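Long-range contact in 457aa long hypothetical protein (Pyrococcus horikoshii, PDB 2CSU), which is of unknown function but has the domain make-up of the succinyl-CoA ligase-like family, with a Rossmann-type CoA-binding domain, a flavodoxin-like domain and a ligase-CoA domain: residues I165-F176 and I276-R284. Sequence-based numbering, arbitrary orientation.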
loop_
_atom_site.group_PDB
_atom_site.type_symbol
_atom_site.label_atom_id
_atom_site.label_comp_id
_atom_site.label_asym_id
_atom_site.label_seq_id
_atom_site.Cartn_x
_atom_site.Cartn_y
_atom_site.Cartn_z
ATOM N N ILE A 165 6.865 4.880 9.199
ATOM C CA ILE A 165 7.251 3.711 8.435
ATOM C C ILE A 165 7.194 2.489 9.357
ATOM O O ILE A 165 6.725 1.434 8.961
ATOM C CB ILE A 165 8.663 3.931 7.788
ATOM C CG1 ILE A 165 8.509 4.881 6.594
ATOM C CG2 ILE A 165 9.272 2.615 7.318
ATOM C CD1 ILE A 165 9.812 5.310 5.935
ATOM N N VAL A 166 7.638 2.645 10.599
ATOM C CA VAL A 166 7.576 1.542 11.550
ATOM C C VAL A 166 6.123 1.078 11.669
ATOM O O VAL A 166 5.839 -0.119 11.589
ATOM C CB VAL A 166 8.121 1.974 12.927
ATOM C CG1 VAL A 166 7.801 0.932 13.987
ATOM C CG2 VAL A 166 9.627 2.166 12.844
ATOM N N TYR A 167 5.193 2.014 11.830
ATOM C CA TYR A 167 3.782 1.644 11.938
ATOM C C TYR A 167 3.322 0.998 10.654
ATOM O O TYR A 167 2.514 0.070 10.669
ATOM C CB TYR A 167 2.887 2.859 12.215
ATOM C CG TYR A 167 3.342 3.699 13.383
ATOM C CD1 TYR A 167 4.110 3.142 14.406
ATOM C CD2 TYR A 167 3.014 5.057 13.464
ATOM C CE1 TYR A 167 4.548 3.906 15.476
ATOM C CE2 TYR A 167 3.450 5.831 14.541
ATOM C CZ TYR A 167 4.216 5.245 15.536
ATOM O OH TYR A 167 4.667 5.993 16.590
ATOM N N LYS A 168 3.830 1.502 9.533
ATOM C CA LYS A 168 3.462 0.965 8.239
ATOM C C LYS A 168 3.848 -0.496 8.129
ATOM O O LYS A 168 3.005 -1.351 7.880
ATOM C CB LYS A 168 4.148 1.751 7.121
ATOM C CG LYS A 168 3.758 1.284 5.711
ATOM C CD LYS A 168 4.414 2.151 4.639
ATOM C CE LYS A 168 3.675 2.068 3.310
ATOM N NZ LYS A 168 3.725 0.752 2.630
ATOM N N THR A 169 5.136 -0.774 8.311
ATOM C CA THR A 169 5.672 -2.131 8.222
ATOM C C THR A 169 5.034 -3.122 9.194
ATOM O O THR A 169 4.853 -4.291 8.863
ATOM C CB THR A 169 7.183 -2.125 8.468
ATOM O OG1 THR A 169 7.465 -1.347 9.639
ATOM C CG2 THR A 169 7.914 -1.526 7.265
ATOM N N ILE A 170 4.705 -2.648 10.391
ATOM C CA ILE A 170 4.095 -3.481 11.411
ATOM C C ILE A 170 2.821 -4.090 10.862
ATOM O O ILE A 170 2.640 -5.312 10.894
ATOM C CB ILE A 170 3.791 -2.657 12.684
ATOM C CG1 ILE A 170 5.099 -2.381 13.430
ATOM C CG2 ILE A 170 2.797 -3.402 13.585
ATOM C CD1 ILE A 170 4.967 -1.489 14.635
ATOM N N LYS A 171 1.939 -3.242 10.347
ATOM C CA LYS A 171 0.692 -3.727 9.781
ATOM C C LYS A 171 0.918 -4.568 8.522
ATOM O O LYS A 171 0.166 -5.512 8.259
ATOM C CB LYS A 171 -0.234 -2.558 9.437
ATOM C CG LYS A 171 -1.502 -3.005 8.735
ATOM C CD LYS A 171 -2.547 -1.905 8.669
ATOM C CE LYS A 171 -3.637 -2.258 7.661
ATOM N NZ LYS A 171 -4.783 -1.308 7.743
ATOM N N GLU A 172 1.945 -4.221 7.746
ATOM C CA GLU A 172 2.248 -4.938 6.505
ATOM C C GLU A 172 3.085 -6.172 6.784
ATOM O O GLU A 172 3.509 -6.874 5.865
ATOM C CB GLU A 172 2.995 -4.030 5.518
ATOM C CG GLU A 172 2.159 -2.896 4.938
ATOM C CD GLU A 172 2.932 -2.057 3.930
ATOM O OE1 GLU A 172 4.173 -2.051 4.002
ATOM O OE2 GLU A 172 2.299 -1.400 3.079
ATOM N N ASP A 173 3.343 -6.414 8.060
ATOM C CA ASP A 173 4.111 -7.570 8.488
ATOM C C ASP A 173 5.532 -7.661 7.947
ATOM O O ASP A 173 5.968 -8.719 7.504
ATOM C CB ASP A 173 3.370 -8.865 8.135
ATOM C CG ASP A 173 4.058 -10.095 8.704
ATOM O OD1 ASP A 173 3.864 -10.368 9.910
ATOM O OD2 ASP A 173 4.795 -10.777 7.958
ATOM N N ILE A 174 6.243 -6.547 7.938
ATOM C CA ILE A 174 7.632 -6.575 7.533
ATOM C C ILE A 174 8.364 -5.901 8.677
ATOM O O ILE A 174 7.839 -4.986 9.293
ATOM C CB ILE A 174 7.892 -5.881 6.154
ATOM C CG1 ILE A 174 7.178 -4.534 6.051
ATOM C CG2 ILE A 174 7.394 -6.792 5.042
ATOM C CD1 ILE A 174 7.015 -4.028 4.597
ATOM N N GLY A 175 9.551 -6.393 8.999
ATOM C CA GLY A 175 10.287 -5.818 10.103
ATOM C C GLY A 175 11.695 -5.379 9.758
ATOM O O GLY A 175 12.158 -5.495 8.625
ATOM N N PHE A 176 12.380 -4.870 10.766
ATOM C CA PHE A 176 13.739 -4.397 10.599
ATOM C C PHE A 176 14.616 -5.102 11.604
ATOM O O PHE A 176 14.151 -5.492 12.677
ATOM C CB PHE A 176 13.810 -2.894 10.878
ATOM C CG PHE A 176 12.961 -2.060 9.965
ATOM C CD1 PHE A 176 13.239 -1.985 8.605
ATOM C CD2 PHE A 176 11.911 -1.301 10.479
ATOM C CE1 PHE A 176 12.481 -1.156 7.768
ATOM C CE2 PHE A 176 11.154 -0.476 9.659
ATOM C CZ PHE A 176 11.439 -0.401 8.300
ATOM N N ILE A 276 8.645 5.348 -0.486
ATOM C CA ILE A 276 8.809 4.574 0.725
ATOM C C ILE A 276 8.700 3.103 0.346
ATOM O O ILE A 276 9.625 2.318 0.584
ATOM C CB ILE A 276 7.707 4.963 1.748
ATOM C CG1 ILE A 276 7.976 6.379 2.261
ATOM C CG2 ILE A 276 7.679 3.983 2.928
ATOM C CD1 ILE A 276 6.758 7.035 2.954
ATOM N N ASP A 277 7.585 2.748 -0.287
ATOM C CA ASP A 277 7.335 1.377 -0.697
ATOM C C ASP A 277 8.433 0.754 -1.539
ATOM O O ASP A 277 8.741 -0.423 -1.368
ATOM C CB ASP A 277 5.975 1.270 -1.400
ATOM C CG ASP A 277 4.850 0.947 -0.420
ATOM O OD1 ASP A 277 4.901 -0.144 0.173
ATOM O OD2 ASP A 277 3.930 1.768 -0.228
ATOM N N GLU A 278 9.041 1.533 -2.430
ATOM C CA GLU A 278 10.120 1.003 -3.248
ATOM C C GLU A 278 11.322 0.708 -2.374
ATOM O O GLU A 278 11.957 -0.333 -2.519
ATOM C CB GLU A 278 10.534 1.998 -4.341
ATOM C CG GLU A 278 9.461 2.278 -5.387
ATOM C CD GLU A 278 9.989 3.132 -6.542
ATOM O OE1 GLU A 278 11.185 3.517 -6.518
ATOM O OE2 GLU A 278 9.203 3.417 -7.472
HETATM N N MSE A 279 11.644 1.646 -1.487
HETATM C CA MSE A 279 12.779 1.506 -0.574
HETATM C C MSE A 279 12.632 0.204 0.227
HETATM O O MSE A 279 13.562 -0.593 0.316
HETATM C CB MSE A 279 12.842 2.714 0.399
HETATM C CG MSE A 279 14.029 2.699 1.412
HETATM SE SE MSE A 279 13.944 3.890 2.809
HETATM C CE MSE A 279 12.518 3.214 3.686
ATOM N N LEU A 280 11.457 0.012 0.810
ATOM C CA LEU A 280 11.172 -1.174 1.607
ATOM C C LEU A 280 11.106 -2.436 0.769
ATOM O O LEU A 280 11.618 -3.477 1.173
ATOM C CB LEU A 280 9.842 -1.005 2.335
ATOM C CG LEU A 280 9.760 0.104 3.389
ATOM C CD1 LEU A 280 8.316 0.311 3.783
ATOM C CD2 LEU A 280 10.608 -0.262 4.595
ATOM N N SER A 281 10.463 -2.345 -0.395
ATOM C CA SER A 281 10.314 -3.502 -1.263
ATOM C C SER A 281 11.664 -3.979 -1.776
ATOM O O SER A 281 11.918 -5.189 -1.858
ATOM C CB SER A 281 9.395 -3.174 -2.443
ATOM O OG SER A 281 8.148 -2.637 -2.017
HETATM N N MSE A 282 12.533 -3.022 -2.091
HETATM C CA MSE A 282 13.831 -3.357 -2.662
HETATM C C MSE A 282 14.790 -3.917 -1.609
HETATM O O MSE A 282 15.663 -4.729 -1.884
HETATM C CB MSE A 282 14.429 -2.086 -3.268
HETATM C CG MSE A 282 13.822 -1.742 -4.630
HETATM SE SE MSE A 282 14.306 -0.107 -5.200
HETATM C CE MSE A 282 16.087 -0.317 -5.067
ATOM N N ALA A 283 14.624 -3.424 -0.369
ATOM C CA ALA A 283 15.583 -3.760 0.678
ATOM C C ALA A 283 15.350 -5.154 1.270
ATOM O O ALA A 283 16.277 -5.884 1.600
ATOM C CB ALA A 283 15.475 -2.701 1.776
ATOM N N ARG A 284 14.062 -5.499 1.438
ATOM C CA ARG A 284 13.758 -6.743 2.133
ATOM C C ARG A 284 13.688 -7.922 1.162
ATOM O O ARG A 284 13.198 -8.997 1.484
ATOM C CB ARG A 284 12.414 -6.574 2.844
ATOM C CG ARG A 284 11.239 -6.547 1.869
ATOM C CD ARG A 284 9.924 -6.964 2.539
ATOM N NE ARG A 284 8.785 -6.303 1.894
ATOM C CZ ARG A 284 7.690 -7.048 1.661
ATOM N NH1 ARG A 284 7.666 -8.322 2.014
ATOM N NH2 ARG A 284 6.625 -6.493 1.074
HETATM O O HOH W 1 5.821 -2.042 1.674
#
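Helix 165-171 and helix 276-283, with Ile165 opposite Ile276 and Thr169 opposite Leu280, run at -56° with their axes 12.1 Å apart. Side chains fill this wide gap. Leu280 points its two methyls at the first helix. CD2 meets the Phe176 ring at its edge, 3.8 Å from CE1, and both methyls touch Thr169 CG2. Ile165 reaches over with CD1, which lies 3.9 Å from Ile276 CG2 and also near CE of selenomethionine 279. Phe154 of strand 152-156 closes this apolar layer beneath Ile165, Met279 and Phe176.

The other side is polar. Lys168 leaves with CG anti to its backbone N (chi1 -177°) and stays extended until it bends at the last torsion. This brings NZ to Asp277 OD1 at 2.9 Å and to Glu172 OE2 at 2.6 Å, each on the syn side but about 30° out of the carboxylate plane. The shared ammonium probably offsets the repulsion between the two acids. A water also joins them, donating to Glu172 OE1 and Asp277 OD1.

At the far end, Ile174 CG2 lies over one face of the Arg284 guanidinium, 3.4 Å from CZ, while NH1 makes a salt bridge with Glu424.

A Schellman motif at Asp173 ends the first helix and turns the chain into strand 175-181. Two helices packed side by side on one face of a largely parallel sheet are characteristic of the flavodoxin-like alpha/beta fold.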